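Probable aspartate aminotransferase 2 (Methanococcus jannaschii, PDB 2Z61) catalyses the pyridoxal-phosphate-dependent transfer of an amino group from alanine to a furancarboxaldehyde phosphate, yielding the precursor of the furan ring of methanofuran. Local coordinates at residues D81-D86 with C201-E206; G314-E319 with K341-I346. All coordinates share one frame; numbering follows the deposited sequence.

Contact 1: residues D81-D86 with C201-E206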
ATOM      1  N   ASP A  81       5.970 -10.228  26.427  1.00 56.17           N
ATOM      2  CA  ASP A  81       6.833  -9.620  27.434  1.00 58.70           C
ATOM      3  C   ASP A  81       6.279  -8.310  27.984  1.00 60.44           C
ATOM      4  O   ASP A  81       6.249  -8.107  29.195  1.00 62.27           O
ATOM      5  CB  ASP A  81       8.233  -9.366  26.868  1.00 60.21           C
ATOM      6  CG  ASP A  81       8.890 -10.627  26.336  1.00 62.75           C
ATOM      7  OD1 ASP A  81       8.795 -11.678  27.002  1.00 65.00           O
ATOM      8  OD2 ASP A  81       9.510 -10.565  25.253  1.00 64.30           O
ATOM      9  N   LYS A  82       5.845  -7.415  27.101  1.00 60.96           N
ATOM     10  CA  LYS A  82       5.311  -6.131  27.547  1.00 60.96           C
ATOM     11  C   LYS A  82       3.958  -6.331  28.223  1.00 60.56           C
ATOM     12  O   LYS A  82       3.601  -5.610  29.155  1.00 59.69           O
ATOM     13  CB  LYS A  82       5.182  -5.166  26.364  1.00 61.53           C
ATOM     14  CG  LYS A  82       4.828  -3.745  26.772  1.00 66.27           C
ATOM     15  CD  LYS A  82       4.722  -2.815  25.574  1.00 69.73           C
ATOM     16  CE  LYS A  82       4.397  -1.389  26.011  1.00 71.24           C
ATOM     17  NZ  LYS A  82       4.226  -0.463  24.852  1.00 74.05           N
ATOM     18  N   TYR A  83       3.208  -7.318  27.744  1.00 60.00           N
ATOM     19  CA  TYR A  83       1.907  -7.647  28.308  1.00 60.90           C
ATOM     20  C   TYR A  83       1.929  -9.154  28.529  1.00 64.28           C
ATOM     21  O   TYR A  83       2.745  -9.856  27.933  1.00 67.49           O
ATOM     22  CB  TYR A  83       0.778  -7.279  27.337  1.00 55.79           C
ATOM     23  CG  TYR A  83       0.909  -5.899  26.732  1.00 51.31           C
ATOM     24  CD1 TYR A  83       1.661  -5.692  25.576  1.00 49.79           C
ATOM     25  CD2 TYR A  83       0.299  -4.795  27.325  1.00 49.53           C
ATOM     26  CE1 TYR A  83       1.803  -4.425  25.024  1.00 46.26           C
ATOM     27  CE2 TYR A  83       0.433  -3.522  26.783  1.00 46.72           C
ATOM     28  CZ  TYR A  83       1.186  -3.345  25.632  1.00 46.38           C
ATOM     29  OH  TYR A  83       1.322  -2.091  25.084  1.00 45.84           O
ATOM     30  N   LYS A  84       1.056  -9.664  29.385  1.00 66.99           N
ATOM     31  CA  LYS A  84       1.048 -11.099  29.626  1.00 69.40           C
ATOM     32  C   LYS A  84       0.169 -11.813  28.615  1.00 68.34           C
ATOM     33  O   LYS A  84      -0.435 -12.839  28.920  1.00 69.34           O
ATOM     34  CB  LYS A  84       0.574 -11.402  31.049  1.00 72.10           C
ATOM     35  CG  LYS A  84       1.633 -11.137  32.114  1.00 76.09           C
ATOM     36  CD  LYS A  84       1.172 -11.604  33.489  1.00 78.11           C
ATOM     37  CE  LYS A  84       2.254 -11.385  34.537  1.00 79.25           C
ATOM     38  NZ  LYS A  84       1.799 -11.747  35.910  1.00 80.35           N
ATOM     39  N   ALA A  85       0.111 -11.272  27.404  1.00 67.65           N
ATOM     40  CA  ALA A  85      -0.703 -11.858  26.349  1.00 67.00           C
ATOM     41  C   ALA A  85       0.143 -12.667  25.374  1.00 66.08           C
ATOM     42  O   ALA A  85       1.123 -12.164  24.824  1.00 67.87           O
ATOM     43  CB  ALA A  85      -1.449 -10.762  25.602  1.00 66.70           C
ATOM     44  N   ASP A  86      -0.234 -13.924  25.166  1.00 63.74           N
ATOM     45  CA  ASP A  86       0.495 -14.780  24.244  1.00 61.96           C
ATOM     46  C   ASP A  86      -0.217 -14.787  22.896  1.00 58.57           C
ATOM     47  O   ASP A  86      -1.416 -15.062  22.809  1.00 57.72           O
ATOM     48  CB  ASP A  86       0.598 -16.203  24.798  1.00 66.61           C
ATOM     49  CG  ASP A  86      -0.755 -16.813  25.092  1.00 70.35           C
ATOM     50  OD1 ASP A  86      -1.483 -16.267  25.950  1.00 72.69           O
ATOM     51  OD2 ASP A  86      -1.091 -17.837  24.463  1.00 72.13           O
ATOM     52  N   CYS A 201       1.408   1.955  29.472  1.00 59.55           N
ATOM     53  CA  CYS A 201       0.951   1.738  28.102  1.00 59.40           C
ATOM     54  C   CYS A 201      -0.242   0.780  28.148  1.00 57.74           C
ATOM     55  O   CYS A 201      -0.122  -0.354  28.610  1.00 58.20           O
ATOM     56  CB  CYS A 201       2.069   1.133  27.247  1.00 59.95           C
ATOM     57  SG  CYS A 201       3.459   2.244  26.897  1.00 59.79           S
ATOM     58  N   TYR A 202      -1.390   1.248  27.667  1.00 56.47           N
ATOM     59  CA  TYR A 202      -2.613   0.453  27.660  1.00 53.88           C
ATOM     60  C   TYR A 202      -2.939  -0.103  26.277  1.00 48.59           C
ATOM     61  O   TYR A 202      -3.234   0.656  25.355  1.00 48.52           O
ATOM     62  CB  TYR A 202      -3.785   1.309  28.147  1.00 58.76           C
ATOM     63  CG  TYR A 202      -4.407   0.854  29.448  1.00 64.52           C
ATOM     64  CD1 TYR A 202      -5.334   1.658  30.113  1.00 66.24           C
ATOM     65  CD2 TYR A 202      -4.081  -0.380  30.014  1.00 65.98           C
ATOM     66  CE1 TYR A 202      -5.921   1.248  31.308  1.00 66.86           C
ATOM     67  CE2 TYR A 202      -4.664  -0.802  31.208  1.00 67.23           C
ATOM     68  CZ  TYR A 202      -5.581   0.019  31.849  1.00 67.43           C
ATOM     69  OH  TYR A 202      -6.159  -0.387  33.031  1.00 69.71           O
ATOM     70  N   SER A 203      -2.897  -1.428  26.146  1.00 40.01           N
ATOM     71  CA  SER A 203      -3.196  -2.099  24.883  1.00 34.75           C
ATOM     72  C   SER A 203      -4.538  -2.834  24.980  1.00 33.41           C
ATOM     73  O   SER A 203      -4.933  -3.270  26.061  1.00 29.07           O
ATOM     74  CB  SER A 203      -2.077  -3.097  24.552  1.00 32.36           C
ATOM     75  OG  SER A 203      -2.397  -3.890  23.421  1.00 31.98           O
ATOM     76  N   ALA A 204      -5.236  -2.959  23.854  1.00 29.93           N
ATOM     77  CA  ALA A 204      -6.531  -3.637  23.833  1.00 29.80           C
ATOM     78  C   ALA A 204      -6.361  -5.119  24.107  1.00 30.09           C
ATOM     79  O   ALA A 204      -7.292  -5.771  24.579  1.00 29.40           O
ATOM     80  CB  ALA A 204      -7.222  -3.443  22.487  1.00 29.12           C
ATOM     81  N   ILE A 205      -5.172  -5.642  23.798  1.00 30.34           N
ATOM     82  CA  ILE A 205      -4.864  -7.056  24.007  1.00 32.00           C
ATOM     83  C   ILE A 205      -5.106  -7.421  25.477  1.00 32.40           C
ATOM     84  O   ILE A 205      -5.348  -8.573  25.805  1.00 34.73           O
ATOM     85  CB  ILE A 205      -3.378  -7.370  23.622  1.00 32.69           C
ATOM     86  CG1 ILE A 205      -3.141  -8.882  23.573  1.00 35.16           C
ATOM     87  CG2 ILE A 205      -2.424  -6.776  24.643  1.00 32.55           C
ATOM     88  CD1 ILE A 205      -3.740  -9.571  22.368  1.00 33.47           C
ATOM     89  N   GLU A 206      -5.057  -6.423  26.354  1.00 33.37           N
ATOM     90  CA  GLU A 206      -5.275  -6.645  27.780  1.00 38.00           C
ATOM     91  C   GLU A 206      -6.734  -6.914  28.156  1.00 37.87           C
ATOM     92  O   GLU A 206      -7.007  -7.446  29.229  1.00 40.53           O
ATOM     93  CB  GLU A 206      -4.728  -5.450  28.579  1.00 35.53           C
ATOM     94  CG  GLU A 206      -3.208  -5.335  28.497  1.00 40.66           C
ATOM     95  CD  GLU A 206      -2.664  -4.056  29.106  1.00 44.03           C
ATOM     96  OE1 GLU A 206      -3.066  -2.959  28.666  1.00 48.53           O
ATOM     97  OE2 GLU A 206      -1.822  -4.144  30.025  1.00 47.48           O
TER
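Tyr83, the first residue past the end of helix 69-82, lays its ring against Ser203, Ile205 and Glu206 of the loop between strands 185-189 and 214-219, in the large domain of this fold type I aminotransferase. The apolar part of the contact is built on that ring. Ile205 CG2 sits over one face, offset toward the rim and 4.0 Å from Tyr83 CG, and Ser203 CB reaches the outer half of the ring, 3.4 Å from Tyr83 CE2. Lys82 CG covers the opposite face near its rim. Beside the ring, Ala85 CB presses on Ile205 CG1 at 3.2 Å, a tight carbon pair.

Polar atoms collect at the ring edge. The carboxylate of Glu206 is turned 77° from the ring plane, and Glu206 OE2 lies in that plane 3.5 Å from Tyr83 CD2. Glu206 OE1 takes a hydrogen bond from Ser203 N (3.0 Å), received from above the carboxylate plane, which helps keep the acid beside the ring.

Lys82 has CG anti to the backbone N (chi1 -172°), and its extended chain carries NZ to 3.5 Å from Cys201 SG; NZ also gives Tyr83 OH a weak hydrogen bond within its own segment.

With no hydrogen bond between them, the segments are joined by van der Waals contacts centred on Tyr83, with Ala85 on Ile205 and Lys82 on Cys201 beside it, while Ser203 OG and Ala204 N are hydrogen-bonded to the Glu190 carboxylate.

Contact 2: residues G314-E319 with K341-I346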
ATOM      1  N   GLY A 314     -10.555  29.020  23.160  1.00 53.35           N
ATOM      2  CA  GLY A 314     -11.730  29.855  23.315  1.00 56.22           C
ATOM      3  C   GLY A 314     -12.151  30.620  22.074  1.00 57.84           C
ATOM      4  O   GLY A 314     -12.947  31.555  22.165  1.00 59.21           O
ATOM      5  N   GLU A 315     -11.637  30.235  20.911  1.00 57.82           N
ATOM      6  CA  GLU A 315     -11.992  30.936  19.684  1.00 58.40           C
ATOM      7  C   GLU A 315     -11.759  30.151  18.405  1.00 58.62           C
ATOM      8  O   GLU A 315     -11.140  29.112  18.426  1.00 59.25           O
ATOM      9  CB  GLU A 315     -11.265  32.279  19.614  1.00 59.25           C
ATOM     10  CG  GLU A 315      -9.754  32.167  19.674  1.00 60.71           C
ATOM     11  CD  GLU A 315      -9.059  33.485  19.396  1.00 61.92           C
ATOM     12  OE1 GLU A 315      -9.200  34.008  18.271  1.00 63.09           O
ATOM     13  OE2 GLU A 315      -8.367  33.998  20.300  1.00 61.23           O
ATOM     14  N   ASP A 316     -12.156  30.718  17.275  1.00 57.43           N
ATOM     15  CA  ASP A 316     -12.081  29.978  16.029  1.00 57.44           C
ATOM     16  C   ASP A 316     -10.668  29.592  15.628  1.00 57.62           C
ATOM     17  O   ASP A 316      -9.912  30.404  15.095  1.00 58.50           O
ATOM     18  CB  ASP A 316     -12.754  30.756  14.895  1.00 57.92           C
ATOM     19  CG  ASP A 316     -12.922  29.916  13.646  1.00 58.33           C
ATOM     20  OD1 ASP A 316     -11.897  29.601  13.003  1.00 59.45           O
ATOM     21  OD2 ASP A 316     -14.072  29.573  13.307  1.00 58.67           O
ATOM     22  N   GLY A 317     -10.338  28.319  15.839  1.00 56.93           N
ATOM     23  CA  GLY A 317      -9.012  27.815  15.486  1.00 56.29           C
ATOM     24  C   GLY A 317      -8.611  28.105  14.034  1.00 55.70           C
ATOM     25  O   GLY A 317      -7.511  28.485  13.704  1.00 54.28           O
ATOM     26  N   ARG A 318      -9.553  27.929  13.125  1.00 56.47           N
ATOM     27  CA  ARG A 318      -9.292  28.181  11.705  1.00 58.63           C
ATOM     28  C   ARG A 318      -8.704  29.581  11.452  1.00 59.50           C
ATOM     29  O   ARG A 318      -7.637  29.749  10.844  1.00 58.42           O
ATOM     30  CB  ARG A 318     -10.598  28.038  10.915  1.00 61.65           C
ATOM     31  CG  ARG A 318     -10.501  28.305   9.410  1.00 66.57           C
ATOM     32  CD  ARG A 318     -10.193  27.033   8.638  1.00 70.43           C
ATOM     33  NE  ARG A 318     -10.557  27.124   7.223  1.00 74.13           N
ATOM     34  CZ  ARG A 318     -10.444  26.118   6.354  1.00 75.35           C
ATOM     35  NH1 ARG A 318      -9.974  24.940   6.751  1.00 76.17           N
ATOM     36  NH2 ARG A 318     -10.807  26.283   5.089  1.00 76.00           N
ATOM     37  N   GLU A 319      -9.425  30.591  11.920  1.00 59.30           N
ATOM     38  CA  GLU A 319      -9.022  31.977  11.746  1.00 58.85           C
ATOM     39  C   GLU A 319      -7.741  32.265  12.512  1.00 55.82           C
ATOM     40  O   GLU A 319      -6.832  32.916  11.996  1.00 52.93           O
ATOM     41  CB  GLU A 319     -10.141  32.911  12.203  1.00 61.90           C
ATOM     42  CG  GLU A 319     -11.383  32.825  11.332  1.00 68.92           C
ATOM     43  CD  GLU A 319     -12.511  33.704  11.834  1.00 73.53           C
ATOM     44  OE1 GLU A 319     -12.274  34.916  12.026  1.00 76.07           O
ATOM     45  OE2 GLU A 319     -13.632  33.185  12.030  1.00 74.71           O
ATOM     46  N   LYS A 341     -16.391  19.201  17.122  1.00 46.87           N
ATOM     47  CA  LYS A 341     -16.077  19.607  18.488  1.00 48.90           C
ATOM     48  C   LYS A 341     -14.824  20.478  18.571  1.00 48.58           C
ATOM     49  O   LYS A 341     -14.572  21.113  19.592  1.00 49.25           O
ATOM     50  CB  LYS A 341     -15.869  18.371  19.368  1.00 50.06           C
ATOM     51  CG  LYS A 341     -16.962  18.120  20.393  1.00 54.81           C
ATOM     52  CD  LYS A 341     -18.286  17.776  19.725  1.00 58.72           C
ATOM     53  CE  LYS A 341     -19.432  17.791  20.732  1.00 60.85           C
ATOM     54  NZ  LYS A 341     -19.127  16.969  21.941  1.00 63.78           N
ATOM     55  N   GLY A 342     -14.042  20.517  17.498  1.00 49.20           N
ATOM     56  CA  GLY A 342     -12.816  21.292  17.528  1.00 49.16           C
ATOM     57  C   GLY A 342     -12.789  22.627  16.813  1.00 48.20           C
ATOM     58  O   GLY A 342     -11.755  23.003  16.262  1.00 47.02           O
ATOM     59  N   LYS A 343     -13.901  23.354  16.823  1.00 49.24           N
ATOM     60  CA  LYS A 343     -13.930  24.651  16.159  1.00 49.72           C
ATOM     61  C   LYS A 343     -13.009  25.629  16.900  1.00 47.68           C
ATOM     62  O   LYS A 343     -12.223  26.326  16.272  1.00 46.75           O
ATOM     63  CB  LYS A 343     -15.351  25.225  16.134  1.00 53.26           C
ATOM     64  CG  LYS A 343     -15.398  26.625  15.537  1.00 57.04           C
ATOM     65  CD  LYS A 343     -16.806  27.177  15.458  1.00 62.09           C
ATOM     66  CE  LYS A 343     -16.810  28.518  14.739  1.00 64.59           C
ATOM     67  NZ  LYS A 343     -18.182  29.069  14.583  1.00 67.75           N
ATOM     68  N   ASN A 344     -13.118  25.619  18.235  1.00 45.39           N
ATOM     69  CA  ASN A 344     -12.386  26.462  19.181  1.00 45.49           C
ATOM     70  C   ASN A 344     -11.031  25.892  19.585  1.00 44.78           C
ATOM     71  O   ASN A 344     -10.339  26.458  20.433  1.00 45.48           O
ATOM     72  CB  ASN A 344     -13.287  26.740  20.392  1.00 46.61           C
ATOM     73  CG  ASN A 344     -14.514  27.550  20.001  1.00 50.47           C
ATOM     74  OD1 ASN A 344     -14.388  28.680  19.517  1.00 51.45           O
ATOM     75  ND2 ASN A 344     -15.697  26.983  20.198  1.00 52.17           N
ATOM     76  N   TYR A 345     -10.641  24.791  18.947  1.00 45.12           N
ATOM     77  CA  TYR A 345      -9.339  24.179  19.150  1.00 41.71           C
ATOM     78  C   TYR A 345      -8.296  24.275  18.002  1.00 41.82           C
ATOM     79  O   TYR A 345      -8.602  24.666  16.872  1.00 41.93           O
ATOM     80  CB  TYR A 345      -9.607  22.733  19.429  1.00 41.43           C
ATOM     81  CG  TYR A 345     -10.426  22.489  20.675  1.00 41.17           C
ATOM     82  CD1 TYR A 345     -11.800  22.743  20.719  1.00 42.49           C
ATOM     83  CD2 TYR A 345      -9.815  21.970  21.818  1.00 41.33           C
ATOM     84  CE1 TYR A 345     -12.545  22.481  21.872  1.00 40.59           C
ATOM     85  CE2 TYR A 345     -10.548  21.706  22.977  1.00 41.47           C
ATOM     86  CZ  TYR A 345     -11.914  21.963  22.995  1.00 42.26           C
ATOM     87  OH  TYR A 345     -12.640  21.698  24.133  1.00 43.18           O
ATOM     88  N   ILE A 346      -7.067  23.872  18.328  1.00 41.49           N
ATOM     89  CA  ILE A 346      -5.962  23.808  17.378  1.00 40.77           C
ATOM     90  C   ILE A 346      -5.006  22.726  17.876  1.00 40.04           C
ATOM     91  O   ILE A 346      -4.889  22.493  19.083  1.00 41.35           O
ATOM     92  CB  ILE A 346      -5.173  25.139  17.284  1.00 40.55           C
ATOM     93  CG1 ILE A 346      -4.402  25.385  18.582  1.00 38.55           C
ATOM     94  CG2 ILE A 346      -6.121  26.288  16.981  1.00 40.79           C
ATOM     95  CD1 ILE A 346      -3.358  26.482  18.470  1.00 40.17           C
TER
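CG is anti to the backbone N in both Asp316 (chi1 -169°) and Lys343 (chi1 176°), and the extended chain of Lys343 then carries its CE obliquely past the acid, 3.3 Å from Asp316 OD2. Asp316 is the N-cap of helix 317-328: its OD1 accepts from Glu319 N at 2.9 Å, on the anti side of the carboxylate and 25° out of its plane. The charged ends stay beyond salt-bridge range, Asp316 OD2 lying 4.3 Å from Lys343 NZ, although the ammonium would probably still stabilise the ionised carboxylate. An alanine at Asp316 would probably leave Glu319 N without its capping acceptor and Lys343 without the nearby negative charge.

The backbones meet at the same helix start. Gly317 N gives a hydrogen bond of 2.8 Å to Lys343 O, in the carbonyl plane, so the loop before strand 346-349 supplies an acceptor to the first turn. Asn344 CA adds a CA-H...O contact to Glu315 O at 3.0 Å, and Asn344 OD1 lies against the same backbone, 3.2 Å from Glu315 C. Gly317, lacking a side chain, lets its CA come to 3.5 Å from Tyr345 O in a second CA-H...O contact. Ile346, the first residue of the strand, also packs on Pro311 and Ile313, and its CG2 rests 3.6 Å from Gly317 CA.

Contact 1 closes before contact 2 opens along the chain, and the two lie on opposite sides of its centre, with centres 36 Å apart and nearest atoms about 22 Å apart. They share no helix or strand. Contact 1 joins the end of helix 69-82 to a loop between strands 185-189 and 214-219, neighbours in the seven-stranded mixed sheet of the cofactor-binding large domain of this aminotransferase class. Contact 2, in the smaller, C-terminal part of the fold, joins the start of helix 317-328 to the loop leading into 346-349, the middle strand of a small antiparallel sheet. Each joins one helix end to a loop of its own region, and neither is touched by the partner subunit of the homodimer.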